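Local coordinates for protein Esterase/lipase (Lactobacillus rhamnosus, PDB 4N5H) that probably hydrolyses carboxylic esters, and may transfer their acyl groups, as an esterase of the alpha/beta-hydrolase fold, at residues Gln50-Leu55 with Gly80-Asn85; Ile70-Gly75 with Met100-Arg105; Arg42-Ala47 with Ile116-Ala121; Arg86-Tyr91 with Phe280-Trp285. The protein carries 1 engineered substitution. All blocks are in the same frame, centred on the assembly; numbering follows the deposited sequence. Where two conformers were deposited one is given.

Seven of the eight segments lie between residues 42 and 121; contact 4 also uses residues 280-285. Contacts 1 and 2 touch, their centres about 6 Å apart, because strands 52-58 and 98-102 are neighbours in the sheet and strand 98-102 pairs in turn with 66-72. Contact 3 spans both along the chain and lies about 11 Å from the centre of each, where helix 112-129 meets the turn before strand 52-58. Contact 4, centred about 24 Å from contact 3, brings residues 280-285 back against helix 86-94, which connects the two strands of contact 2. Contact 2 comes near the possible catalytic triad of this alpha/beta hydrolase; the others pack loops and helices around the sheet.

Contact 1: residues Gln50-Leu55 with Gly80-Asn85; sequences QQTLNL and GDRNLN
Arg82, in the loop that carries the chain from strand 66-72 to helix 86-94, meets Thr52 and Asn54, the residues of strand 52-58 whose side chains face that loop. From CG (chi1 64°) its chain runs extended as far as NE. There NE donates to Thr52 OG1 at 2.8 Å, with the hydroxyl oxygen lying in the guanidinium plane. NH1 donates to Asn54 OD1 at 2.8 Å, reaching a lone pair in the plane of the carbonyl, although the amide and guanidinium planes stand 75° apart. Each of these acceptors has a second bond, Thr52 OG1 with Pro49 O and Asn54 OD1 with the backbone N of Glu40 on the adjoining strand. The other arm of the buried Asn54 amide, ND2, donates to Asn83 OD1 at 2.9 Å, the two amides being only 22° from coplanar. In the sheet of this alpha/beta hydrolase, strand 52-58 runs antiparallel between strands 35-42 and 98-102, and the loop facing it makes a type I turn from Asp81 to Leu84. An Asx turn reinforces the bend, with Asn83 N donating to Asp81 OD1 at 2.9 Å. Just before the strand, the Gln50 chain bends at chi2 and brings its amide to Gly80, where NE2 donates to Gly80 O at 2.9 Å, within the carbonyl plane. Its OE1 receives a bond from a water at 2.8 Å, and the same water accepts from Arg82 N at 2.9 Å.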
# COMPACT_ATOMS: atom_id res chain seq x y z
N GLN A 50 -1.42 -16.57 -17.96
CA GLN A 50 -0.61 -17.63 -17.32
C GLN A 50 0.62 -17.98 -18.07
O GLN A 50 1.52 -18.62 -17.46
CB GLN A 50 -1.39 -18.91 -17.05
CG GLN A 50 -2.48 -18.75 -16.02
CD GLN A 50 -1.93 -18.81 -14.58
OE1 GLN A 50 -0.72 -18.65 -14.35
NE2 GLN A 50 -2.79 -18.91 -13.65
N GLN A 51 0.74 -17.70 -19.33
CA GLN A 51 1.95 -18.08 -20.12
C GLN A 51 3.01 -16.93 -20.07
O GLN A 51 3.50 -16.42 -21.10
CB GLN A 51 1.58 -18.52 -21.52
CG GLN A 51 0.70 -19.80 -21.49
CD GLN A 51 0.20 -20.23 -22.86
OE1 GLN A 51 -0.26 -19.37 -23.63
NE2 GLN A 51 0.41 -21.49 -23.24
N THR A 52 3.26 -16.56 -18.85
CA THR A 52 4.19 -15.49 -18.52
C THR A 52 5.12 -15.94 -17.39
O THR A 52 4.85 -16.90 -16.69
CB THR A 52 3.45 -14.18 -18.08
OG1 THR A 52 2.61 -14.48 -16.98
CG2 THR A 52 2.68 -13.59 -19.25
N LEU A 53 6.19 -15.21 -17.22
CA LEU A 53 7.22 -15.55 -16.16
C LEU A 53 7.77 -14.27 -15.55
O LEU A 53 7.69 -13.18 -16.15
CB LEU A 53 8.30 -16.53 -16.66
CG LEU A 53 9.09 -16.07 -17.87
CD1 LEU A 53 10.23 -15.11 -17.48
CD2 LEU A 53 9.78 -17.21 -18.56
N ASN A 54 8.39 -14.46 -14.35
CA ASN A 54 9.12 -13.42 -13.67
C ASN A 54 10.56 -13.87 -13.55
O ASN A 54 10.85 -15.09 -13.39
CB ASN A 54 8.63 -13.16 -12.23
CG ASN A 54 7.21 -12.59 -12.16
OD1 ASN A 54 6.70 -11.97 -13.04
ND2 ASN A 54 6.60 -12.85 -11.06
N LEU A 55 11.43 -12.87 -13.54
CA LEU A 55 12.87 -13.03 -13.26
C LEU A 55 13.25 -12.21 -12.04
O LEU A 55 12.87 -11.04 -11.87
CB LEU A 55 13.74 -12.61 -14.43
CG LEU A 55 13.35 -13.24 -15.80
CD1 LEU A 55 14.22 -12.74 -16.91
CD2 LEU A 55 13.40 -14.76 -15.74
N GLY A 80 -2.90 -20.90 -8.77
CA GLY A 80 -1.59 -20.25 -8.64
C GLY A 80 -1.21 -19.49 -9.90
O GLY A 80 -1.86 -19.56 -10.95
N ASP A 81 -0.10 -18.76 -9.81
CA ASP A 81 0.42 -18.03 -10.93
C ASP A 81 1.88 -17.67 -10.67
O ASP A 81 2.41 -18.13 -9.66
CB ASP A 81 -0.42 -16.75 -11.25
CG ASP A 81 -0.49 -15.77 -10.10
OD1 ASP A 81 0.47 -15.67 -9.28
OD2 ASP A 81 -1.60 -15.13 -9.89
N ARG A 82 2.53 -16.96 -11.59
CA ARG A 82 3.95 -16.60 -11.44
C ARG A 82 4.26 -15.76 -10.22
O ARG A 82 5.43 -15.64 -9.85
CB ARG A 82 4.44 -15.89 -12.69
CG ARG A 82 3.78 -14.55 -13.00
CD ARG A 82 4.33 -13.96 -14.31
NE ARG A 82 3.39 -12.95 -14.75
CZ ARG A 82 3.15 -11.77 -14.19
NH1 ARG A 82 3.98 -11.19 -13.32
NH2 ARG A 82 2.06 -11.10 -14.59
N ASN A 83 3.26 -15.14 -9.61
CA ASN A 83 3.50 -14.33 -8.41
C ASN A 83 3.35 -15.06 -7.09
O ASN A 83 3.75 -14.53 -6.01
CB ASN A 83 2.57 -13.09 -8.43
CG ASN A 83 2.91 -12.13 -9.56
OD1 ASN A 83 4.06 -11.96 -9.96
ND2 ASN A 83 1.86 -11.57 -10.17
N LEU A 84 2.80 -16.27 -7.11
CA LEU A 84 2.50 -16.99 -5.89
C LEU A 84 3.67 -17.17 -4.97
O LEU A 84 3.55 -16.96 -3.75
CB LEU A 84 1.81 -18.34 -6.17
CG LEU A 84 1.44 -19.20 -4.99
CD1 LEU A 84 0.36 -18.47 -4.17
CD2 LEU A 84 0.83 -20.52 -5.47
N ASN A 85 4.82 -17.60 -5.54
CA ASN A 85 6.03 -17.81 -4.77
C ASN A 85 7.01 -16.68 -4.85
O ASN A 85 8.23 -16.86 -4.69
CB ASN A 85 6.71 -19.13 -5.29
CG ASN A 85 5.94 -20.40 -4.90
OD1 ASN A 85 4.92 -20.37 -4.22
ND2 ASN A 85 6.48 -21.52 -5.35
O HOH W 1 1.16 -16.62 -14.17

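Contact 2: residues Ile70-Gly75 with Met100-Arg105; sequences IDIHGG and MGMGYR
Ile70 and Asp71 pair in parallel with Met100 and Gly101, the strand axes approaching to 4.8 Å at 26° and Asp71 N donating almost straight to Met100 O at 2.9 Å. Beyond the last bridge the strands part, and a water joins them by donating to Asp71 O and Met102 O while accepting from His73 N. Ile70 and Met100 turn their side chains to the same face of the sheet, where Ile70 CG2 meets the methyl ends of Met100 and Met102. The Met102 chain is folded by bends at chi2 and chi3, and its CE rests 3.7 Å from Ile70 CG2 and 3.9 Å from Ile72 CG1. Past the strand ends, the rings of His73 and Tyr104 reach toward each other and form an offset stack, with centroids 4.4 Å apart and planes at 10°. Tyr104 OH donates to His73 O over 2.6 Å, from above the carbonyl plane. His73 ND1 donates to a lone pair of Gly74 O, 2.6 Å away and in the plane of the imidazole, which fixes the ring's rotation. A second water lies at the ring edge, close to NE2, and accepts from Tyr104 N. Strands 66-72 and 98-102 belong to a beta-alpha-beta unit with helix 86-94, and the His-Gly-Gly sequence leaving the first strand resembles the motif that shapes the oxyanion hole in related esterases.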
# COMPACT_ATOMS: atom_id res chain seq x y z
N ILE A 70 15.28 -22.29 -11.16
CA ILE A 70 14.02 -22.25 -11.88
C ILE A 70 12.98 -22.90 -10.95
O ILE A 70 13.15 -24.04 -10.45
CB ILE A 70 14.09 -23.07 -13.11
CG1 ILE A 70 15.09 -22.45 -14.08
CG2 ILE A 70 12.71 -23.14 -13.78
CD1 ILE A 70 15.43 -23.26 -15.30
N ASP A 71 11.98 -22.10 -10.61
CA ASP A 71 10.92 -22.48 -9.68
C ASP A 71 9.56 -22.74 -10.34
O ASP A 71 9.06 -21.92 -11.14
CB ASP A 71 10.70 -21.34 -8.66
CG ASP A 71 9.77 -21.77 -7.55
OD1 ASP A 71 10.04 -22.81 -6.96
OD2 ASP A 71 8.75 -21.06 -7.27
N ILE A 72 8.99 -23.88 -9.98
CA ILE A 72 7.66 -24.31 -10.45
C ILE A 72 6.76 -24.31 -9.22
O ILE A 72 6.85 -25.17 -8.33
CB ILE A 72 7.65 -25.68 -11.08
CG1 ILE A 72 8.67 -25.76 -12.19
CG2 ILE A 72 6.22 -26.03 -11.56
CD1 ILE A 72 8.86 -27.19 -12.73
N HIS A 73 5.81 -23.40 -9.19
CA HIS A 73 4.91 -23.24 -8.05
C HIS A 73 3.88 -24.33 -7.95
O HIS A 73 3.64 -25.05 -8.94
CB HIS A 73 4.21 -21.87 -8.10
CG HIS A 73 3.15 -21.78 -9.13
ND1 HIS A 73 1.88 -22.34 -8.92
CD2 HIS A 73 3.15 -21.29 -10.40
CE1 HIS A 73 1.15 -22.14 -10.01
NE2 HIS A 73 1.87 -21.46 -10.88
N GLY A 74 3.33 -24.48 -6.75
CA GLY A 74 2.27 -25.41 -6.48
C GLY A 74 0.87 -24.78 -6.51
O GLY A 74 0.67 -23.72 -7.12
N GLY A 75 -0.08 -25.47 -5.89
CA GLY A 75 -1.48 -25.12 -5.95
C GLY A 75 -2.37 -26.19 -6.56
O GLY A 75 -3.43 -25.88 -7.16
N MET A 100 14.17 -17.72 -12.10
CA MET A 100 13.03 -17.62 -12.97
C MET A 100 11.90 -18.41 -12.36
O MET A 100 12.07 -19.54 -11.88
CB MET A 100 13.40 -18.15 -14.41
CG MET A 100 12.21 -18.08 -15.34
SD MET A 100 11.01 -19.43 -15.41
CE MET A 100 11.84 -20.49 -16.53
N GLY A 101 10.71 -17.82 -12.37
CA GLY A 101 9.49 -18.54 -12.00
C GLY A 101 8.38 -18.29 -13.01
O GLY A 101 8.14 -17.16 -13.36
N MET A 102 7.71 -19.36 -13.46
CA MET A 102 6.75 -19.28 -14.53
C MET A 102 5.34 -19.52 -14.05
O MET A 102 5.12 -20.23 -13.09
CB MET A 102 7.11 -20.22 -15.68
CG MET A 102 6.70 -21.66 -15.51
SD MET A 102 7.42 -22.52 -14.07
CE MET A 102 9.16 -22.63 -14.51
N GLY A 103 4.41 -18.92 -14.78
CA GLY A 103 3.03 -19.37 -14.81
C GLY A 103 2.86 -20.54 -15.73
O GLY A 103 3.70 -20.78 -16.58
N TYR A 104 1.79 -21.29 -15.51
CA TYR A 104 1.37 -22.35 -16.42
C TYR A 104 -0.14 -22.40 -16.33
O TYR A 104 -0.75 -22.06 -15.29
CB TYR A 104 2.02 -23.71 -16.09
CG TYR A 104 1.93 -24.19 -14.64
CD1 TYR A 104 2.94 -23.96 -13.73
CD2 TYR A 104 0.80 -24.79 -14.17
CE1 TYR A 104 2.83 -24.33 -12.40
CE2 TYR A 104 0.69 -25.24 -12.84
CZ TYR A 104 1.74 -24.99 -11.93
OH TYR A 104 1.64 -25.40 -10.61
N ARG A 105 -0.74 -22.77 -17.46
CA ARG A 105 -2.21 -22.87 -17.46
C ARG A 105 -2.69 -23.89 -16.42
O ARG A 105 -2.02 -24.87 -16.15
CB ARG A 105 -2.73 -23.18 -18.88
CG ARG A 105 -2.45 -22.06 -19.86
CD ARG A 105 -2.63 -22.48 -21.29
NE ARG A 105 -1.69 -23.49 -21.68
CZ ARG A 105 -1.76 -24.29 -22.74
NH1 ARG A 105 -2.75 -24.17 -23.58
NH2 ARG A 105 -0.83 -25.16 -22.94
O HOH W 2 6.48 -21.13 -10.94
O HOH W 3 0.15 -21.04 -12.99

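Contact 3: residues Arg42-Ala47 with Ile116-Ala121; sequences RYEQSA and IQDIFA
Tyr43 and Ala121 meet where the turn between strands 35-42 and 52-58 leans on helix 112-129, one of the helices flanking the alpha/beta-hydrolase sheet. The Tyr43 side chain (chi1 54°) crosses that of Asp118 at about a right angle. Its CD1 touches Ala121 CB at 3.7 Å, while one turn earlier CE1 comes within 3.4 Å of Asp118 O. The hydroxyl end packs closely on the aspartate, Tyr43 OH lying 3.2 Å from Asp118 CB, with the ring and carboxylate planes 60° apart. The bond that satisfies this hydroxyl is made elsewhere, with Gly103 O, which ties the ring to the residue just past strand 98-102 as well. Asp118 is buried but well supplied with partners, OD2 in a salt bridge to Arg105 and OD1 bonded to Gln51 NE2. Those partners may offset the repulsion from Glu44, whose OE2 stands 4.0 Å from Asp118 OD1 and also touches Ala121 CB at 3.5 Å. The two carboxylates are turned 82° to each other, and a single water between them donates to Glu44 OE2 at 2.7 Å and to Asp118 OD1 at 2.6 Å.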
# COMPACT_ATOMS: atom_id res chain seq x y z
N ARG A 42 6.08 -12.53 -21.58
CA ARG A 42 5.44 -13.63 -22.27
C ARG A 42 6.52 -14.60 -22.71
O ARG A 42 7.50 -14.22 -23.33
CB ARG A 42 4.74 -13.09 -23.53
CG ARG A 42 3.48 -12.32 -23.30
CD ARG A 42 2.97 -11.76 -24.62
NE ARG A 42 1.76 -11.03 -24.38
CZ ARG A 42 0.98 -10.56 -25.35
NH1 ARG A 42 1.25 -10.87 -26.61
NH2 ARG A 42 -0.16 -9.94 -25.01
N TYR A 43 6.28 -15.89 -22.52
CA TYR A 43 7.24 -16.86 -23.02
C TYR A 43 6.84 -17.59 -24.35
O TYR A 43 7.61 -18.42 -24.83
CB TYR A 43 7.67 -17.89 -21.93
CG TYR A 43 6.62 -18.65 -21.22
CD1 TYR A 43 5.91 -19.63 -21.90
CD2 TYR A 43 6.26 -18.41 -19.87
CE1 TYR A 43 5.01 -20.41 -21.26
CE2 TYR A 43 5.31 -19.18 -19.25
CZ TYR A 43 4.68 -20.16 -19.92
OH TYR A 43 3.66 -20.92 -19.27
N GLU A 44 5.68 -17.22 -24.84
CA GLU A 44 5.30 -17.57 -26.18
C GLU A 44 4.43 -16.50 -26.80
O GLU A 44 4.05 -15.55 -26.15
CB GLU A 44 4.76 -19.00 -26.18
CG GLU A 44 3.57 -19.16 -25.42
CD GLU A 44 3.17 -20.70 -25.24
OE1 GLU A 44 2.30 -21.13 -26.02
OE2 GLU A 44 3.67 -21.48 -24.42
N GLN A 45 4.03 -16.71 -28.05
CA GLN A 45 3.18 -15.70 -28.70
C GLN A 45 1.74 -15.87 -28.27
O GLN A 45 0.93 -16.45 -29.02
CB GLN A 45 3.32 -15.73 -30.23
CG GLN A 45 4.73 -15.50 -30.73
CD GLN A 45 4.75 -15.43 -32.26
OE1 GLN A 45 4.31 -16.35 -32.94
NE2 GLN A 45 5.21 -14.34 -32.79
N SER A 46 1.40 -15.42 -27.06
CA SER A 46 0.07 -15.63 -26.51
C SER A 46 -0.25 -14.52 -25.55
O SER A 46 0.64 -14.08 -24.78
CB SER A 46 0.16 -16.97 -25.74
OG SER A 46 -0.92 -17.18 -24.87
N ALA A 47 -1.54 -14.20 -25.44
CA ALA A 47 -2.01 -13.22 -24.46
C ALA A 47 -2.58 -13.92 -23.24
O ALA A 47 -3.24 -13.28 -22.44
CB ALA A 47 -3.06 -12.32 -25.09
N ILE A 116 2.87 -29.24 -18.74
CA ILE A 116 4.23 -29.61 -19.09
C ILE A 116 4.75 -28.85 -20.29
O ILE A 116 5.87 -28.34 -20.27
CB ILE A 116 4.35 -31.15 -19.29
CG1 ILE A 116 4.09 -31.88 -17.92
CG2 ILE A 116 5.68 -31.45 -19.97
CD1 ILE A 116 5.24 -31.77 -16.91
N GLN A 117 3.90 -28.63 -21.27
CA GLN A 117 4.29 -27.86 -22.46
C GLN A 117 4.57 -26.41 -22.08
O GLN A 117 5.57 -25.83 -22.56
CB GLN A 117 3.23 -27.95 -23.54
CG GLN A 117 3.26 -29.29 -24.20
CD GLN A 117 2.16 -29.46 -25.32
OE1 GLN A 117 1.29 -28.62 -25.50
NE2 GLN A 117 2.25 -30.54 -26.07
N ASP A 118 3.72 -25.85 -21.20
CA ASP A 118 3.97 -24.46 -20.73
C ASP A 118 5.29 -24.36 -20.01
O ASP A 118 6.11 -23.47 -20.28
CB ASP A 118 2.86 -23.99 -19.80
CG ASP A 118 1.54 -23.72 -20.54
OD1 ASP A 118 1.53 -23.69 -21.81
OD2 ASP A 118 0.51 -23.54 -19.86
N ILE A 119 5.54 -25.31 -19.12
CA ILE A 119 6.86 -25.28 -18.40
C ILE A 119 8.04 -25.41 -19.33
O ILE A 119 9.00 -24.62 -19.25
CB ILE A 119 6.88 -26.31 -17.23
CG1 ILE A 119 5.84 -26.04 -16.18
CG2 ILE A 119 8.22 -26.40 -16.62
CD1 ILE A 119 5.50 -27.16 -15.21
N PHE A 120 7.99 -26.35 -20.30
CA PHE A 120 9.09 -26.48 -21.24
C PHE A 120 9.24 -25.22 -22.12
O PHE A 120 10.35 -24.83 -22.45
CB PHE A 120 8.93 -27.72 -22.12
CG PHE A 120 9.63 -28.91 -21.56
CD1 PHE A 120 8.95 -29.70 -20.61
CD2 PHE A 120 10.93 -29.19 -21.91
CE1 PHE A 120 9.60 -30.77 -20.04
CE2 PHE A 120 11.61 -30.27 -21.36
CZ PHE A 120 10.96 -31.00 -20.38
N ALA A 121 8.13 -24.54 -22.44
CA ALA A 121 8.25 -23.29 -23.19
C ALA A 121 8.94 -22.18 -22.41
O ALA A 121 9.78 -21.43 -22.97
CB ALA A 121 6.86 -22.77 -23.60
O HOH W 4 2.71 -24.01 -24.13

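Contact 4: residues Arg86-Tyr91 with Phe280-Trp285. With IPA (isopropyl alcohol), chain C.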
# COMPACT_ATOMS: atom_id res chain seq x y z
N ARG A 86 6.51 -15.45 -5.02
CA ARG A 86 7.43 -14.36 -5.18
C ARG A 86 8.40 -14.14 -4.02
O ARG A 86 9.58 -13.86 -4.27
CB ARG A 86 6.73 -13.09 -5.56
CG ARG A 86 5.87 -12.51 -4.48
CD ARG A 86 4.93 -11.46 -5.12
NE ARG A 86 3.94 -10.92 -4.20
CZ ARG A 86 2.75 -11.44 -3.97
NH1 ARG A 86 2.37 -12.55 -4.54
NH2 ARG A 86 1.93 -10.83 -3.12
N ASN A 87 7.95 -14.28 -2.76
CA ASN A 87 8.87 -14.00 -1.63
C ASN A 87 9.95 -15.07 -1.55
O ASN A 87 11.09 -14.73 -1.34
CB ASN A 87 8.12 -13.90 -0.32
CG ASN A 87 7.49 -12.50 -0.17
OD1 ASN A 87 7.68 -11.57 -1.03
ND2 ASN A 87 6.75 -12.35 0.89
N TYR A 88 9.59 -16.31 -1.79
CA TYR A 88 10.58 -17.40 -1.80
C TYR A 88 11.58 -17.18 -2.91
O TYR A 88 12.80 -17.28 -2.70
CB TYR A 88 9.86 -18.71 -2.02
CG TYR A 88 10.68 -19.96 -2.24
CD1 TYR A 88 10.70 -20.58 -3.47
CD2 TYR A 88 11.42 -20.53 -1.21
CE1 TYR A 88 11.39 -21.74 -3.70
CE2 TYR A 88 12.11 -21.71 -1.42
CZ TYR A 88 12.05 -22.35 -2.64
OH TYR A 88 12.69 -23.54 -2.89
N CYS A 89 11.09 -16.83 -4.10
CA CYS A 89 12.01 -16.53 -5.22
C CYS A 89 12.91 -15.35 -4.92
O CYS A 89 14.10 -15.39 -5.24
CB CYS A 89 11.24 -16.32 -6.51
SG CYS A 89 10.51 -17.85 -7.20
N ARG A 90 12.37 -14.26 -4.34
CA ARG A 90 13.24 -13.14 -3.98
C ARG A 90 14.30 -13.57 -2.99
O ARG A 90 15.48 -13.15 -3.06
CB ARG A 90 12.40 -12.03 -3.31
CG ARG A 90 11.43 -11.30 -4.23
CD ARG A 90 10.40 -10.48 -3.44
NE ARG A 90 9.64 -9.67 -4.38
CZ ARG A 90 8.32 -9.35 -4.24
NH1 ARG A 90 7.60 -9.67 -3.18
NH2 ARG A 90 7.72 -8.62 -5.16
N TYR A 91 13.90 -14.39 -2.01
CA TYR A 91 14.90 -14.87 -1.05
C TYR A 91 16.06 -15.58 -1.76
O TYR A 91 17.25 -15.30 -1.54
CB TYR A 91 14.36 -15.77 0.10
CG TYR A 91 15.49 -16.22 0.94
CD1 TYR A 91 16.11 -15.32 1.85
CD2 TYR A 91 16.01 -17.52 0.83
CE1 TYR A 91 17.21 -15.72 2.56
CE2 TYR A 91 17.13 -17.88 1.57
CZ TYR A 91 17.72 -16.97 2.39
OH TYR A 91 18.81 -17.33 3.17
N PHE A 280 6.42 -25.17 4.25
CA PHE A 280 6.62 -24.02 5.17
C PHE A 280 7.76 -23.13 4.72
O PHE A 280 7.68 -21.92 4.86
CB PHE A 280 6.86 -24.49 6.64
CG PHE A 280 8.25 -25.05 6.83
CD1 PHE A 280 9.33 -24.21 7.10
CD2 PHE A 280 8.50 -26.45 6.71
CE1 PHE A 280 10.62 -24.75 7.21
CE2 PHE A 280 9.74 -26.99 6.86
CZ PHE A 280 10.86 -26.12 7.10
N ASN A 281 8.76 -23.74 4.13
CA ASN A 281 9.98 -22.99 3.69
C ASN A 281 9.84 -22.10 2.47
O ASN A 281 10.64 -21.22 2.20
CB ASN A 281 11.18 -23.90 3.59
CG ASN A 281 11.00 -24.97 2.56
OD1 ASN A 281 10.06 -25.79 2.70
ND2 ASN A 281 11.72 -24.91 1.50
N VAL A 282 8.80 -22.38 1.73
CA VAL A 282 8.33 -21.57 0.62
C VAL A 282 7.36 -20.44 1.09
O VAL A 282 7.45 -19.26 0.65
CB VAL A 282 7.59 -22.42 -0.41
CG1 VAL A 282 7.06 -21.58 -1.59
CG2 VAL A 282 8.57 -23.46 -1.00
N GLN A 283 6.45 -20.79 1.98
CA GLN A 283 5.47 -19.82 2.49
C GLN A 283 6.03 -18.80 3.45
O GLN A 283 5.54 -17.67 3.43
CB GLN A 283 4.30 -20.53 3.14
CG GLN A 283 3.52 -21.34 2.16
CD GLN A 283 2.30 -22.03 2.84
OE1 GLN A 283 2.26 -22.27 4.06
NE2 GLN A 283 1.23 -22.18 2.00
N HIS A 284 7.06 -19.15 4.23
CA HIS A 284 7.70 -18.24 5.19
C HIS A 284 9.20 -18.32 5.12
O HIS A 284 9.90 -18.98 5.97
CB HIS A 284 7.24 -18.59 6.59
CG HIS A 284 5.88 -18.06 6.89
ND1 HIS A 284 5.67 -16.74 7.21
CD2 HIS A 284 4.68 -18.61 6.76
CE1 HIS A 284 4.36 -16.53 7.32
NE2 HIS A 284 3.75 -17.65 7.04
N TRP A 285 9.74 -17.64 4.11
CA TRP A 285 11.20 -17.59 3.93
C TRP A 285 11.95 -17.12 5.14
O TRP A 285 13.09 -17.49 5.34
CB TRP A 285 11.53 -16.68 2.74
CG TRP A 285 11.35 -15.24 3.03
CD1 TRP A 285 10.21 -14.53 2.93
CD2 TRP A 285 12.31 -14.36 3.64
NE1 TRP A 285 10.42 -13.25 3.44
CE2 TRP A 285 11.71 -13.11 3.80
CE3 TRP A 285 13.67 -14.49 3.94
CZ2 TRP A 285 12.35 -12.03 4.32
CZ3 TRP A 285 14.28 -13.46 4.50
CH2 TRP A 285 13.66 -12.22 4.70
C1 IPA C . -1.08 -12.23 -2.79
C2 IPA C . -1.19 -13.64 -3.43
C3 IPA C . -2.47 -13.55 -4.24
O2 IPA C . -0.06 -13.86 -4.38
O HOH W 5 6.75 -17.32 -1.47
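Tyr88 sets CG anti to its backbone N (chi1 173°), and chi2 of -110° turns one face of its ring to Val282; in Trp285, chi1 of 74° places CG and chi2 of -86° orients the indole that meets Tyr91 and Asn87. Val282 CG2 sits over the centre of the Tyr88 ring, 3.9 Å from its centroid and close to the ring normal, in a CH-pi contact. Tyr88 CD2, in the same ring, comes 3.6 Å from Asn281 O. One helical turn further along, Tyr91 meets the six-membered ring of Trp285. The planes are near parallel but slid past each other, and the contact is carried by Tyr91 CD1 against Trp285 CE3 at 3.3 Å rather than by broad overlap. On the pyrrole side, Trp285 CD1 touches Asn87 CB at 3.9 Å. The polar ends of both residues are occupied beyond the contact, Trp285 NE1 by Arg30 O and Asn87 ND2 by Glu29. A water links the two backbones as well, accepting from Tyr88 N at 3.0 Å and donating to Val282 O at the same distance. Elsewhere on helix 86-94, Arg86 NH1 donates to O2 of an isopropyl alcohol, probably from the crystallisation liquor, at 2.8 Å. The contact is buried, largely hydrophobic packing between the connecting helix of a beta-alpha-beta unit and the short helical turn after the last strand of the sheet, the part of an alpha/beta hydrolase that follows the probable histidine of the catalytic triad.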